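Local coordinates for protein dihydrodipicolinate synthase (Bacteroides thetaiotaomicron, PDB 4XKY) that probably acts as a Schiff-base-forming dihydrodipicolinate synthase or N-acetylneuraminate lyase of the DapA family, a tetramer of TIM barrels, at residues P4-I9 against G203-V208; V39-V44 against R73-V78. All coordinates share one frame; numbering follows the deposited sequence.

Contact 1 of 2, residues P4-I9 against G203-V208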
loop_
_atom_site.group_PDB
_atom_site.type_symbol
_atom_site.label_atom_id
_atom_site.label_comp_id
_atom_site.label_asym_id
_atom_site.label_seq_id
_atom_site.Cartn_x
_atom_site.Cartn_y
_atom_site.Cartn_z
ATOM N N PRO A 4 15.713 10.392 31.511
ATOM C CA PRO A 4 14.724 10.219 30.448
ATOM C C PRO A 4 13.308 10.195 31.000
ATOM O O PRO A 4 13.095 9.692 32.094
ATOM C CB PRO A 4 15.077 8.841 29.865
ATOM C CG PRO A 4 15.689 8.109 31.021
ATOM C CD PRO A 4 16.430 9.139 31.809
ATOM N N LEU A 5 12.354 10.728 30.244
ATOM C CA LEU A 5 10.947 10.622 30.608
ATOM C C LEU A 5 10.544 9.152 30.547
ATOM O O LEU A 5 10.783 8.449 29.542
ATOM C CB LEU A 5 10.066 11.476 29.697
ATOM C CG LEU A 5 8.552 11.390 29.921
ATOM C CD1 LEU A 5 8.166 11.861 31.314
ATOM C CD2 LEU A 5 7.828 12.192 28.847
ATOM N N SER A 6 9.963 8.692 31.649
ATOM C CA SER A 6 9.606 7.277 31.825
ATOM C C SER A 6 8.207 7.066 32.380
ATOM O O SER A 6 7.568 7.996 32.865
ATOM C CB SER A 6 10.607 6.612 32.759
ATOM O OG SER A 6 11.911 6.801 32.251
ATOM N N GLY A 7 7.742 5.826 32.312
ATOM C CA GLY A 7 6.439 5.473 32.850
ATOM C C GLY A 7 5.269 5.524 31.886
ATOM O O GLY A 7 5.383 5.203 30.703
ATOM N N ILE A 8 4.116 5.866 32.431
ATOM C CA ILE A 8 2.886 5.885 31.696
ATOM C C ILE A 8 2.591 7.344 31.375
ATOM O O ILE A 8 2.520 8.173 32.269
ATOM C CB ILE A 8 1.731 5.260 32.502
ATOM C CG1 ILE A 8 1.992 3.784 32.809
ATOM C CG2 ILE A 8 0.431 5.400 31.722
ATOM C CD1 ILE A 8 2.214 2.916 31.582
ATOM N N ILE A 9 2.462 7.641 30.086
ATOM C CA ILE A 9 2.183 8.982 29.603
ATOM C C ILE A 9 0.949 8.903 28.712
ATOM O O ILE A 9 1.070 8.733 27.524
ATOM C CB ILE A 9 3.369 9.529 28.784
ATOM C CG1 ILE A 9 4.620 9.628 29.657
ATOM C CG2 ILE A 9 3.059 10.889 28.156
ATOM C CD1 ILE A 9 5.658 8.615 29.271
ATOM N N GLY A 203 13.584 -2.881 28.236
ATOM C CA GLY A 203 14.232 -1.580 28.434
ATOM C C GLY A 203 13.588 -0.343 27.825
ATOM O O GLY A 203 14.160 0.736 27.938
ATOM N N ALA A 204 12.421 -0.448 27.185
ATOM C CA ALA A 204 11.765 0.772 26.718
ATOM C C ALA A 204 11.501 1.638 27.947
ATOM O O ALA A 204 11.305 1.098 29.030
ATOM C CB ALA A 204 10.463 0.453 26.009
ATOM N N HIS A 205 11.476 2.962 27.797
ATOM C CA HIS A 205 11.266 3.845 28.969
ATOM C C HIS A 205 9.826 4.041 29.429
ATOM O O HIS A 205 9.586 4.319 30.615
ATOM C CB HIS A 205 11.865 5.215 28.716
ATOM C CG HIS A 205 13.351 5.186 28.584
ATOM N ND1 HIS A 205 13.987 5.033 27.374
ATOM C CD2 HIS A 205 14.327 5.230 29.521
ATOM C CE1 HIS A 205 15.291 5.016 27.562
ATOM N NE2 HIS A 205 15.523 5.140 28.857
ATOM N N GLY A 206 8.884 3.950 28.492
ATOM C CA GLY A 206 7.483 4.180 28.800
ATOM C C GLY A 206 6.485 3.828 27.718
ATOM O O GLY A 206 6.837 3.349 26.639
ATOM N N GLY A 207 5.223 4.082 28.041
ATOM C CA GLY A 207 4.085 3.693 27.208
ATOM C C GLY A 207 3.175 4.899 27.103
ATOM O O GLY A 207 2.775 5.449 28.110
ATOM N N VAL A 208 2.862 5.316 25.889
ATOM C CA VAL A 208 1.937 6.410 25.681
ATOM C C VAL A 208 0.609 5.714 25.400
ATOM O O VAL A 208 0.187 5.586 24.255
ATOM C CB VAL A 208 2.384 7.327 24.531
ATOM C CG1 VAL A 208 1.399 8.478 24.324
ATOM C CG2 VAL A 208 3.777 7.878 24.796
#
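Pro4 puts CB over one face of the His205 imidazole, with CG leaning out beyond the CD2-NE2 bond, and the two side chains cross at about a right angle. Pro4 CB stands 4.0 Å from the imidazole centroid, 28° off the ring normal, which makes this a CH-pi contact. The nearest approach is Pro4 CG to His205 CD2 at 3.5 Å. His205 CG is anti to the carbonyl carbon (chi1 -65°), which carries the ring beneath the proline, while Ser6 OG sits at the ring's edge, near its plane. The imidazole is also tethered: ND1 accepts a hydrogen bond from the backbone N of Met188, and NE2 makes a weak hydrogen bond to Pro184 O. An alanine here would take away the face under Pro4 and both tethers, and would probably loosen the start of the chain against the neighbouring strand.

Beyond the rings the backbones run parallel. Gly7 N reaches a lone pair of His205 O, in the carbonyl plane, at 2.9 Å; Gly207 N approaches Gly7 O nearly along its C=O axis; and Ile9 N bonds to Gly207 O at 3.0 Å with an almost straight N-H...O angle of 179°. A CB on Gly206 would fall 2.5 Å from Gly7 O, a clash that glycine avoids. Ile8, paired with Gly207, sends its side chain to the face packed by helix 216-227. At the far end Val208 CA makes a CA-H...O contact with Ile9 O (3.1 Å), and Val208 CG1, anti to the backbone N, is in close van der Waals contact with Ile9 O at 3.2 Å.

Val208 is a predicted pyruvate-binding residue close to Lys164, the predicted Schiff-base lysine; the pairing itself is that of the first and eighth strands closing a TIM barrel.

Contact 2 of 2, residues V39-V44 against R73-V78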
loop_
_atom_site.group_PDB
_atom_site.type_symbol
_atom_site.label_atom_id
_atom_site.label_comp_id
_atom_site.label_asym_id
_atom_site.label_seq_id
_atom_site.Cartn_x
_atom_site.Cartn_y
_atom_site.Cartn_z
ATOM N N VAL A 39 0.109 8.575 36.856
ATOM C CA VAL A 39 0.802 8.688 35.568
ATOM C C VAL A 39 1.957 9.716 35.683
ATOM O O VAL A 39 2.002 10.529 36.609
ATOM C CB VAL A 39 -0.128 9.026 34.369
ATOM C CG1 VAL A 39 -1.314 8.061 34.288
ATOM C CG2 VAL A 39 -0.602 10.470 34.410
ATOM N N HIS A 40 2.878 9.685 34.735
ATOM C CA HIS A 40 4.081 10.529 34.824
ATOM C C HIS A 40 4.082 11.734 33.923
ATOM O O HIS A 40 4.901 12.596 34.093
ATOM C CB HIS A 40 5.344 9.691 34.599
ATOM C CG HIS A 40 5.384 8.473 35.460
ATOM N ND1 HIS A 40 6.267 8.326 36.507
ATOM C CD2 HIS A 40 4.594 7.371 35.470
ATOM C CE1 HIS A 40 6.039 7.172 37.109
ATOM N NE2 HIS A 40 5.030 6.572 36.497
ATOM N N ALA A 41 3.167 11.808 32.972
ATOM C CA ALA A 41 3.057 12.983 32.133
ATOM C C ALA A 41 1.742 12.938 31.420
ATOM O O ALA A 41 1.054 11.930 31.461
ATOM C CB ALA A 41 4.204 13.040 31.131
ATOM N N LEU A 42 1.391 14.053 30.798
ATOM C CA LEU A 42 0.201 14.181 29.969
ATOM C C LEU A 42 0.613 14.546 28.558
ATOM O O LEU A 42 1.397 15.487 28.355
ATOM C CB LEU A 42 -0.677 15.310 30.495
ATOM C CG LEU A 42 -0.970 15.281 31.995
ATOM C CD1 LEU A 42 -1.804 16.495 32.370
ATOM C CD2 LEU A 42 -1.709 14.020 32.391
ATOM N N PHE A 43 0.067 13.820 27.590
ATOM C CA PHE A 43 0.365 14.023 26.201
ATOM C C PHE A 43 -0.907 14.483 25.514
ATOM O O PHE A 43 -1.904 13.749 25.473
ATOM C CB PHE A 43 0.917 12.735 25.595
ATOM C CG PHE A 43 1.122 12.802 24.113
ATOM C CD1 PHE A 43 1.657 13.934 23.512
ATOM C CD2 PHE A 43 0.758 11.739 23.306
ATOM C CE1 PHE A 43 1.814 13.992 22.135
ATOM C CE2 PHE A 43 0.931 11.786 21.924
ATOM C CZ PHE A 43 1.458 12.916 21.342
ATOM N N VAL A 44 -0.908 15.724 25.027
ATOM C CA VAL A 44 -2.110 16.234 24.377
ATOM C C VAL A 44 -1.959 16.362 22.876
ATOM O O VAL A 44 -0.856 16.571 22.358
ATOM C CB VAL A 44 -2.620 17.553 24.968
ATOM C CG1 VAL A 44 -2.825 17.405 26.476
ATOM C CG2 VAL A 44 -1.689 18.714 24.675
ATOM N N ARG A 73 2.020 20.299 38.082
ATOM C CA ARG A 73 2.157 19.030 38.823
ATOM C C ARG A 73 2.788 17.876 38.045
ATOM O O ARG A 73 3.247 16.907 38.650
ATOM C CB ARG A 73 0.795 18.566 39.335
ATOM C CG ARG A 73 0.194 19.472 40.395
ATOM C CD ARG A 73 -1.226 19.044 40.725
ATOM N NE ARG A 73 -2.217 19.433 39.714
ATOM C CZ ARG A 73 -3.493 19.028 39.715
ATOM N NH1 ARG A 73 -3.961 18.225 40.664
ATOM N NH2 ARG A 73 -4.323 19.435 38.779
ATOM N N LEU A 74 2.797 17.987 36.716
ATOM C CA LEU A 74 3.218 16.921 35.815
ATOM C C LEU A 74 3.705 17.520 34.497
ATOM O O LEU A 74 3.118 18.460 34.037
ATOM C CB LEU A 74 1.982 16.076 35.492
ATOM C CG LEU A 74 2.088 14.567 35.482
ATOM C CD1 LEU A 74 2.874 14.133 36.700
ATOM C CD2 LEU A 74 0.703 13.955 35.499
ATOM N N PRO A 75 4.748 16.967 33.874
ATOM C CA PRO A 75 5.098 17.453 32.535
ATOM C C PRO A 75 3.933 17.337 31.523
ATOM O O PRO A 75 3.223 16.321 31.483
ATOM C CB PRO A 75 6.260 16.541 32.105
ATOM C CG PRO A 75 6.749 15.888 33.346
ATOM C CD PRO A 75 5.624 15.873 34.327
ATOM N N VAL A 76 3.743 18.400 30.756
ATOM C CA VAL A 76 2.849 18.400 29.619
ATOM C C VAL A 76 3.597 18.380 28.279
ATOM O O VAL A 76 4.422 19.246 27.975
ATOM C CB VAL A 76 1.910 19.601 29.691
ATOM C CG1 VAL A 76 0.933 19.559 28.541
ATOM C CG2 VAL A 76 1.151 19.584 31.021
ATOM N N LEU A 77 3.285 17.363 27.485
ATOM C CA LEU A 77 3.794 17.199 26.120
ATOM C C LEU A 77 2.691 17.528 25.136
ATOM O O LEU A 77 1.572 17.061 25.284
ATOM C CB LEU A 77 4.234 15.746 25.881
ATOM C CG LEU A 77 5.627 15.322 26.350
ATOM C CD1 LEU A 77 5.792 15.572 27.828
ATOM C CD2 LEU A 77 5.915 13.853 26.051
ATOM N N VAL A 78 3.023 18.286 24.102
ATOM C CA VAL A 78 2.048 18.760 23.148
ATOM C C VAL A 78 2.433 18.282 21.762
ATOM O O VAL A 78 3.527 18.575 21.278
ATOM C CB VAL A 78 1.975 20.304 23.133
ATOM C CG1 VAL A 78 1.031 20.799 22.045
ATOM C CG2 VAL A 78 1.525 20.840 24.488
#
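The Phe43 ring presents its edge to Leu77 O and Val78 C, and no atom of segment 73-78 lies over a face. Phe43 CG is anti to the backbone N (chi1 174°), which brings CD1 to 3.6 Å from Leu77 O and 3.9 Å from Leu77 CB, the two side chains crossing roughly at right angles. Ile9, Val104 and Val208 also pack on the Phe43 side chain, which lies close to the predicted Schiff-base residue Lys164. The puckered Pro75 ring lies with CD against His40 O at 3.4 Å and CB against Ala41 CB, whereas the His40 ring is turned away.

Leu74 packs just before the N-terminal ends of the two strands. Its CD2 touches both Val39 CG2 and Leu42 CD2, each at 3.9 Å, crossing either side chain at about a right angle. On the face that carries Leu42 and Val76, Val44 and Val78 lie side by side, pointing the same way and meeting CG2 to CG2, and helix 56-70 packs over them.

Three backbone hydrogen bonds fix the register: Leu42 N to Pro75 O at 3.0 Å, Leu77 N to Leu42 O at 2.8 Å, and Val44 N to Leu77 O, whose N-H...O angle is 169°. All three run nearly along the acceptor C=O axis, and the axes of strands 42-44 and 76-78 make an angle of 22°. With helix 56-70 linking the strands, this is the beta-alpha-beta crossover from which a TIM barrel is built.

Overall arrangement
The centres of the two contacts lie 12 Å apart in one parallel barrel sheet, and they touch directly. Ile8 O and His40 N, 2.9 Å apart, form a probable hydrogen bond that ties strand 7-8 to the approach to strand 42-44, consistent with the TIM-barrel order 206-207, 7-8, 42-44, 76-79. Along the chain, contact 2 falls wholly within the 193 residues separating the halves of contact 1: one is a local crossover, the other the long-range closure. Val208 CG1 and Phe43 CD2 pack at 3.5 Å inside the barrel, beside the predicted Schiff-base residue Lys164, and both contacts probably contribute to the wall of the predicted active site.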